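Local coordinates for protein aminoacyltransferase FemA (Staphylococcus aureus, PDB 1LRZ) that builds the pentaglycine bridge of staphylococcal peptidoglycan, adding its second and third glycines from glycyl-tRNA to the lipid-linked precursor, at residues Y30-A35 and K230-R235; K9-F14 and F23-G28. All blocks are in the same frame, centred on the assembly; numbering follows the deposited sequence.

Contact 1 (Y30-A35 and K230-R235); sequences YELKLA and KYYKDR
Y231 lays one face of its ring against L32 of helix 27-35, with A35 CB at its hydroxyl end, joining the two GNAT-like acyltransferase lobes of this FemABX protein. Helix 27-35 belongs to the first lobe. Helix 222-232 leads into strand 236-244 of the second, and its end meets helix 27-35, with Y231 covered most.

L32 CA sits over one face of the Y231 ring in a CH-pi contact, 4.2 Å from the centroid and 25° off the normal. The L32 side chain, its CG anti to the backbone N (chi1 172°), crosses the tyrosine at about a right angle, and CD1 comes to 3.5 Å from Y231 CD1. Its other methyl, CD2, lies 4.1 Å from CE1 of Y232, whose ring also meets F319. One turn further along, A35 brings its CB to 3.3 Å from Y231 CZ, a close approach at the phenol end. K230 CG covers the opposite face of the ring near its rim, while K230 NZ donates to Y231 OH at 3.1 Å. K230 thus lies on the face of the ring opposite L32.

E31 CB lies near CD2 of the ring, and the chain, extended beyond CG, carries the carboxylate toward K233, the residue with positive phi just after the helix. The two side chains cross at about a right angle, but E31 OE1 and K233 NZ remain 4.1 Å apart, too far for a salt bridge. A water spans them instead, donating to E31 OE1 and accepting from K233 NZ, each at 3.1 Å.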
loop_
_atom_site.group_PDB
_atom_site.type_symbol
_atom_site.label_atom_id
_atom_site.label_comp_id
_atom_site.label_asym_id
_atom_site.label_seq_id
_atom_site.Cartn_x
_atom_site.Cartn_y
_atom_site.Cartn_z
ATOM N N TYR A 30 4.282 8.351 15.777
ATOM C CA TYR A 30 4.305 9.218 16.957
ATOM C C TYR A 30 5.644 9.947 17.019
ATOM O O TYR A 30 5.698 11.169 17.201
ATOM C CB TYR A 30 4.138 8.379 18.228
ATOM C CG TYR A 30 4.369 9.127 19.531
ATOM C CD1 TYR A 30 3.529 10.167 19.920
ATOM C CD2 TYR A 30 5.399 8.753 20.397
ATOM C CE1 TYR A 30 3.698 10.821 21.143
ATOM C CE2 TYR A 30 5.581 9.398 21.632
ATOM C CZ TYR A 30 4.723 10.431 21.996
ATOM O OH TYR A 30 4.880 11.064 23.212
ATOM N N GLU A 31 6.724 9.182 16.868
ATOM C CA GLU A 31 8.067 9.745 16.910
ATOM C C GLU A 31 8.313 10.662 15.719
ATOM O O GLU A 31 9.001 11.677 15.838
ATOM C CB GLU A 31 9.099 8.621 16.965
ATOM C CG GLU A 31 8.890 7.719 18.165
ATOM C CD GLU A 31 10.045 6.776 18.410
ATOM O OE1 GLU A 31 10.824 6.538 17.465
ATOM O OE2 GLU A 31 10.171 6.259 19.543
ATOM N N LEU A 32 7.735 10.312 14.574
ATOM C CA LEU A 32 7.873 11.131 13.378
ATOM C C LEU A 32 7.257 12.514 13.621
ATOM O O LEU A 32 7.907 13.540 13.419
ATOM C CB LEU A 32 7.166 10.475 12.190
ATOM C CG LEU A 32 7.088 11.356 10.940
ATOM C CD1 LEU A 32 8.483 11.780 10.523
ATOM C CD2 LEU A 32 6.421 10.594 9.816
ATOM N N LYS A 33 6.000 12.537 14.052
ATOM C CA LYS A 33 5.315 13.796 14.308
ATOM C C LYS A 33 6.036 14.636 15.363
ATOM O O LYS A 33 6.135 15.859 15.225
ATOM C CB LYS A 33 3.866 13.524 14.727
ATOM C CG LYS A 33 2.982 13.025 13.591
ATOM C CD LYS A 33 2.852 14.100 12.526
ATOM C CE LYS A 33 1.818 13.743 11.474
ATOM N NZ LYS A 33 1.655 14.860 10.492
ATOM N N LEU A 34 6.537 13.986 16.411
ATOM C CA LEU A 34 7.267 14.692 17.459
ATOM C C LEU A 34 8.510 15.322 16.837
ATOM O O LEU A 34 8.820 16.484 17.089
ATOM C CB LEU A 34 7.693 13.733 18.577
ATOM C CG LEU A 34 6.619 13.330 19.593
ATOM C CD1 LEU A 34 7.207 12.365 20.616
ATOM C CD2 LEU A 34 6.075 14.585 20.284
ATOM N N ALA A 35 9.206 14.541 16.017
ATOM C CA ALA A 35 10.411 15.011 15.355
ATOM C C ALA A 35 10.113 16.203 14.449
ATOM O O ALA A 35 10.923 17.118 14.342
ATOM C CB ALA A 35 11.037 13.881 14.547
ATOM N N LYS A 230 13.341 6.879 8.145
ATOM C CA LYS A 230 14.012 7.084 9.422
ATOM C C LYS A 230 13.213 6.687 10.666
ATOM O O LYS A 230 13.730 5.983 11.530
ATOM C CB LYS A 230 14.437 8.546 9.541
ATOM C CG LYS A 230 15.221 8.881 10.788
ATOM C CD LYS A 230 15.517 10.370 10.828
ATOM C CE LYS A 230 16.377 10.753 12.024
ATOM N NZ LYS A 230 16.525 12.241 12.114
ATOM N N TYR A 231 11.959 7.124 10.759
ATOM C CA TYR A 231 11.160 6.824 11.943
ATOM C C TYR A 231 10.317 5.553 11.932
ATOM O O TYR A 231 10.022 5.008 12.993
ATOM C CB TYR A 231 10.291 8.030 12.302
ATOM C CG TYR A 231 11.114 9.270 12.605
ATOM C CD1 TYR A 231 11.383 10.208 11.608
ATOM C CD2 TYR A 231 11.690 9.464 13.865
ATOM C CE1 TYR A 231 12.208 11.306 11.848
ATOM C CE2 TYR A 231 12.527 10.565 14.119
ATOM C CZ TYR A 231 12.781 11.476 13.098
ATOM O OH TYR A 231 13.635 12.538 13.300
ATOM N N TYR A 232 9.929 5.070 10.756
ATOM C CA TYR A 232 9.130 3.850 10.688
ATOM C C TYR A 232 10.046 2.632 10.770
ATOM O O TYR A 232 9.614 1.546 11.143
ATOM C CB TYR A 232 8.324 3.806 9.386
ATOM C CG TYR A 232 7.103 4.713 9.348
ATOM C CD1 TYR A 232 6.882 5.687 10.329
ATOM C CD2 TYR A 232 6.175 4.606 8.309
ATOM C CE1 TYR A 232 5.760 6.531 10.273
ATOM C CE2 TYR A 232 5.062 5.439 8.244
ATOM C CZ TYR A 232 4.860 6.398 9.226
ATOM O OH TYR A 232 3.760 7.214 9.142
ATOM N N LYS A 233 11.309 2.819 10.394
ATOM C CA LYS A 233 12.316 1.762 10.440
ATOM C C LYS A 233 11.935 0.469 9.725
ATOM O O LYS A 233 11.893 0.438 8.494
ATOM C CB LYS A 233 12.702 1.486 11.898
ATOM C CG LYS A 233 13.376 2.702 12.555
ATOM C CD LYS A 233 13.472 2.587 14.067
ATOM C CE LYS A 233 13.905 3.914 14.678
ATOM N NZ LYS A 233 13.726 3.910 16.160
ATOM N N ASP A 234 11.661 -0.598 10.467
ATOM C CA ASP A 234 11.320 -1.855 9.812
ATOM C C ASP A 234 9.873 -1.931 9.349
ATOM O O ASP A 234 9.464 -2.934 8.764
ATOM C CB ASP A 234 11.600 -3.042 10.720
ATOM C CG ASP A 234 10.833 -2.968 12.015
ATOM O OD1 ASP A 234 10.542 -4.034 12.589
ATOM O OD2 ASP A 234 10.534 -1.844 12.455
ATOM N N ARG A 235 9.100 -0.883 9.606
ATOM C CA ARG A 235 7.709 -0.883 9.178
ATOM C C ARG A 235 7.521 -0.197 7.834
ATOM O O ARG A 235 6.409 0.156 7.438
ATOM C CB ARG A 235 6.833 -0.284 10.267
ATOM C CG ARG A 235 7.015 -1.090 11.547
ATOM C CD ARG A 235 5.790 -1.136 12.371
ATOM N NE ARG A 235 5.971 -1.964 13.559
ATOM C CZ ARG A 235 4.992 -2.222 14.414
ATOM N NH1 ARG A 235 5.214 -2.979 15.485
ATOM N NH2 ARG A 235 3.783 -1.722 14.182
HETATM O O HOH W 1 11.161 5.622 15.265
HETATM O O HOH W 2 10.925 3.454 17.349
#

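Contact 2 (K9-F14 and F23-G28)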
loop_
_atom_site.group_PDB
_atom_site.type_symbol
_atom_site.label_atom_id
_atom_site.label_comp_id
_atom_site.label_asym_id
_atom_site.label_seq_id
_atom_site.Cartn_x
_atom_site.Cartn_y
_atom_site.Cartn_z
ATOM N N LYS A 9 4.820 2.689 24.733
ATOM C CA LYS A 9 4.854 1.233 24.776
ATOM C C LYS A 9 3.438 0.655 24.816
ATOM O O LYS A 9 3.104 -0.247 24.051
ATOM C CB LYS A 9 5.662 0.779 25.995
ATOM C CG LYS A 9 5.780 -0.726 26.147
ATOM C CD LYS A 9 6.463 -1.092 27.464
ATOM C CE LYS A 9 6.353 -2.577 27.769
ATOM N NZ LYS A 9 6.894 -2.881 29.125
ATOM N N GLU A 10 2.603 1.185 25.701
ATOM C CA GLU A 10 1.229 0.706 25.806
ATOM C C GLU A 10 0.497 0.927 24.490
ATOM O O GLU A 10 -0.249 0.072 24.042
ATOM C CB GLU A 10 0.457 1.462 26.892
ATOM C CG GLU A 10 1.097 1.465 28.257
ATOM C CD GLU A 10 0.273 2.254 29.251
ATOM O OE1 GLU A 10 -0.133 3.384 28.916
ATOM O OE2 GLU A 10 0.032 1.746 30.362
ATOM N N PHE A 11 0.684 2.112 23.918
ATOM C CA PHE A 11 0.043 2.497 22.672
ATOM C C PHE A 11 0.392 1.525 21.554
ATOM O O PHE A 11 -0.492 0.960 20.921
ATOM C CB PHE A 11 0.495 3.894 22.258
ATOM C CG PHE A 11 -0.138 4.371 20.987
ATOM C CD1 PHE A 11 -1.488 4.713 20.955
ATOM C CD2 PHE A 11 0.615 4.491 19.824
ATOM C CE1 PHE A 11 -2.081 5.174 19.780
ATOM C CE2 PHE A 11 0.035 4.951 18.637
ATOM C CZ PHE A 11 -1.314 5.295 18.614
ATOM N N GLY A 12 1.688 1.340 21.326
ATOM C CA GLY A 12 2.150 0.441 20.280
ATOM C C GLY A 12 1.681 -0.999 20.425
ATOM O O GLY A 12 1.281 -1.639 19.434
ATOM N N ALA A 13 1.734 -1.514 21.650
ATOM C CA ALA A 13 1.323 -2.888 21.913
ATOM C C ALA A 13 -0.153 -3.085 21.595
ATOM O O ALA A 13 -0.543 -4.087 20.976
ATOM C CB ALA A 13 1.597 -3.250 23.377
ATOM N N PHE A 14 -0.979 -2.133 22.017
ATOM C CA PHE A 14 -2.408 -2.255 21.753
ATOM C C PHE A 14 -2.749 -2.143 20.275
ATOM O O PHE A 14 -3.447 -2.994 19.724
ATOM C CB PHE A 14 -3.206 -1.195 22.500
ATOM C CG PHE A 14 -4.667 -1.239 22.197
ATOM C CD1 PHE A 14 -5.449 -2.294 22.654
ATOM C CD2 PHE A 14 -5.266 -0.224 21.453
ATOM C CE1 PHE A 14 -6.815 -2.340 22.381
ATOM C CE2 PHE A 14 -6.624 -0.252 21.169
ATOM C CZ PHE A 14 -7.408 -1.314 21.635
ATOM N N PHE A 23 -1.411 2.637 9.740
ATOM C CA PHE A 23 0.028 2.769 9.945
ATOM C C PHE A 23 0.376 4.090 10.632
ATOM O O PHE A 23 1.491 4.254 11.115
ATOM C CB PHE A 23 0.818 2.623 8.624
ATOM C CG PHE A 23 0.470 3.647 7.568
ATOM C CD1 PHE A 23 -0.444 3.346 6.556
ATOM C CD2 PHE A 23 1.065 4.905 7.579
ATOM C CE1 PHE A 23 -0.760 4.282 5.569
ATOM C CE2 PHE A 23 0.755 5.854 6.593
ATOM C CZ PHE A 23 -0.160 5.539 5.588
ATOM N N THR A 24 -0.577 5.025 10.669
ATOM C CA THR A 24 -0.369 6.308 11.353
ATOM C C THR A 24 -0.646 6.172 12.864
ATOM O O THR A 24 -0.348 7.080 13.642
ATOM C CB THR A 24 -1.290 7.417 10.787
ATOM O OG1 THR A 24 -2.615 6.891 10.633
ATOM C CG2 THR A 24 -0.770 7.919 9.437
ATOM N N GLN A 25 -1.232 5.047 13.275
ATOM C CA GLN A 25 -1.520 4.803 14.696
ATOM C C GLN A 25 -0.418 3.888 15.232
ATOM O O GLN A 25 -0.686 2.802 15.753
ATOM C CB GLN A 25 -2.900 4.140 14.865
ATOM C CG GLN A 25 -4.077 5.085 14.545
ATOM C CD GLN A 25 -4.120 6.320 15.460
ATOM O OE1 GLN A 25 -4.335 7.456 15.004
ATOM N NE2 GLN A 25 -3.929 6.097 16.749
ATOM N N THR A 26 0.826 4.348 15.103
ATOM C CA THR A 26 1.997 3.573 15.530
ATOM C C THR A 26 3.013 4.434 16.282
ATOM O O THR A 26 2.979 5.665 16.227
ATOM C CB THR A 26 2.747 2.988 14.309
ATOM O OG1 THR A 26 3.186 4.070 13.474
ATOM C CG2 THR A 26 1.841 2.071 13.495
ATOM N N VAL A 27 3.937 3.768 16.959
ATOM C CA VAL A 27 4.973 4.468 17.703
ATOM C C VAL A 27 5.876 5.216 16.726
ATOM O O VAL A 27 6.289 6.353 16.989
ATOM C CB VAL A 27 5.793 3.472 18.534
ATOM C CG1 VAL A 27 7.005 4.162 19.148
ATOM C CG2 VAL A 27 4.910 2.892 19.617
ATOM N N GLY A 28 6.166 4.586 15.589
ATOM C CA GLY A 28 7.001 5.232 14.592
ATOM C C GLY A 28 6.379 6.529 14.084
ATOM O O GLY A 28 7.084 7.514 13.856
#
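The backbones of K9-F14 and F23-G28 come closest where G12, within helix 8-16, faces V27, the first residue of helix 27-35, their CA atoms 5.6 Å apart. Before V27 the chain is non-helical, and T26, in an extended conformation, takes the N-cap position. No hydrogen bond joins the two segments directly, although T15, just beyond K9-F14, uses its hydroxyl to bond Q25 O.

F11 is the main side chain between helix 8-16 and the loop before V27. With CG anti to the backbone N (chi1 -179°), its ring turns its edge to the incoming chain: CE2 lies 3.6 Å from Q25 C and 3.7 Å from T26 N, which is near the ring plane. The chain of Q25 bends at chi2, and its terminal amide lies by the same edge near CZ, its plane 71° from that of the ring. G12 has no side chain, and V27 CG2 packs directly on its CA at 3.8 Å. T26 points away and works within its own loop, where OG1 donates to F23 O at 2.9 Å and also bonds H29 N, capping the helix. Strand, two helices and strand in succession are consistent with the opening β1-α1-α2-β2 unit of the GNAT fold.

Contact 2 closes before contact 1 opens along the chain, and their centres lie 11 Å apart on the same side of the chain's centre. Helix 27-35 serves both: its start packs against helix 8-16 in contact 2, and residues further along it meet the end of helix 222-232 in contact 1. Contact 2 is local, with eight residues between its segments; contact 1 spans 194 and ties the lobe of the seven-stranded sheet to that of the nine-stranded one. The two also touch directly, Y231 CB lying 3.6 Å from G28 O, and Y232 reaches F23. Near the same junction, R235 forms a salt bridge with D16, so both N-terminal helices of the first lobe engage the second.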